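Local atomic coordinates of intimin (Escherichia coli O127:H6 str. E2348/69, PDB entry 6TQD), a protein that acts as a bacterial surface adhesin whose extended passenger mediates intimate attachment of attaching and effacing Escherichia coli to host cells. Residues A[120-123]-A[127-130]. Numbering follows the deposited sequence.
Sequences TSAK and TEAI
Glu128 reaches across to the edge strand 121-123, and Ile130 packs against the Ala122 methyl on the inner side of the same strand, in the bacterial Ig-like β-sandwich of the intimin passenger. The two segments are joined by a short turn in which Asp125 OD1 accepts hydrogen bonds from the backbone N of both Thr127 and Glu128. At Glu128 the side chain runs out fully extended, with CG anti to the backbone N (chi1 -175°) and CD anti in turn, a shape that carries the carboxylate to the strand backbone. Its OE2 accepts the backbone N-H of Lys123 at 2.8 Å in a nearly straight bond (172°), although the donor lies 37° out of the carboxylate plane. The other oxygen, Glu128 OE1, has a water unusually close by, so that a hydrogen bond between them is doubtful in its detail; the same water makes a weak bond to Ser121 O. Lys119 NZ meets both Glu128 OE1, as a salt bridge that would probably help keep the carboxylate ionised, and Ala129 O, as a hydrogen bond. Past Ala129 the chain enters strand 130-138, which belongs to one sheet, whereas strands 121-123 and 197-205 belong to the other; Ile130, touching Val202 and Phe204 of the latter strand, therefore lies in the interface between the sheets. The buried methyl of Ala122 sits between the carboxylate and the isoleucine: CB lies 3.6 Å from Glu128 CD, and 3.7 Å from Ile130 CG1, with Ile130 CD1 at 3.8 Å from this same CB.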
# COMPACT_ATOMS: atom_id res chain seq x y z
N THR A 120 -24.47 -4.43 0.18
CA THR A 120 -24.27 -5.50 1.15
C THR A 120 -25.32 -6.60 1.00
O THR A 120 -25.14 -7.69 1.55
CB THR A 120 -24.32 -4.95 2.57
OG1 THR A 120 -25.60 -4.36 2.83
CG2 THR A 120 -23.23 -3.91 2.78
N SER A 121 -26.40 -6.32 0.29
CA SER A 121 -27.48 -7.28 0.12
C SER A 121 -28.18 -7.00 -1.20
O SER A 121 -28.09 -5.89 -1.75
CB SER A 121 -28.46 -7.25 1.30
OG SER A 121 -29.15 -6.02 1.36
N ALA A 122 -28.84 -8.02 -1.72
CA ALA A 122 -29.59 -7.90 -2.97
C ALA A 122 -30.68 -8.96 -2.97
O ALA A 122 -30.62 -9.95 -2.23
CB ALA A 122 -28.67 -8.06 -4.18
N LYS A 123 -31.69 -8.74 -3.81
CA LYS A 123 -32.78 -9.71 -3.90
C LYS A 123 -32.30 -10.98 -4.58
O LYS A 123 -31.52 -10.95 -5.54
CB LYS A 123 -33.97 -9.12 -4.66
CG LYS A 123 -35.19 -10.02 -4.61
CD LYS A 123 -36.41 -9.42 -5.31
CE LYS A 123 -37.59 -10.37 -5.22
NZ LYS A 123 -38.68 -10.02 -6.17
N THR A 127 -31.60 -11.57 -10.69
CA THR A 127 -31.67 -10.39 -11.56
C THR A 127 -30.92 -9.21 -10.95
O THR A 127 -30.14 -8.55 -11.65
CB THR A 127 -33.13 -10.02 -11.85
OG1 THR A 127 -33.84 -11.19 -12.29
CG2 THR A 127 -33.20 -8.98 -12.93
N GLU A 128 -31.13 -8.93 -9.67
CA GLU A 128 -30.45 -7.79 -9.07
C GLU A 128 -28.95 -8.07 -8.99
O GLU A 128 -28.53 -9.14 -8.54
CB GLU A 128 -30.97 -7.45 -7.68
CG GLU A 128 -30.29 -6.17 -7.17
CD GLU A 128 -30.82 -5.64 -5.86
OE1 GLU A 128 -30.39 -4.52 -5.49
OE2 GLU A 128 -31.63 -6.31 -5.20
N ALA A 129 -28.15 -7.11 -9.43
CA ALA A 129 -26.71 -7.27 -9.51
C ALA A 129 -26.03 -6.57 -8.35
O ALA A 129 -26.39 -5.44 -7.99
CB ALA A 129 -26.19 -6.69 -10.83
N ILE A 130 -25.04 -7.25 -7.78
CA ILE A 130 -24.05 -6.64 -6.89
C ILE A 130 -22.78 -6.47 -7.70
O ILE A 130 -22.26 -7.43 -8.27
CB ILE A 130 -23.81 -7.51 -5.65
CG1 ILE A 130 -25.10 -7.65 -4.84
CG2 ILE A 130 -22.68 -6.93 -4.81
CD1 ILE A 130 -24.97 -8.54 -3.62
O HOH W 1 -30.14 -3.68 -3.20
O HOH W 2 -29.72 -11.61 -7.83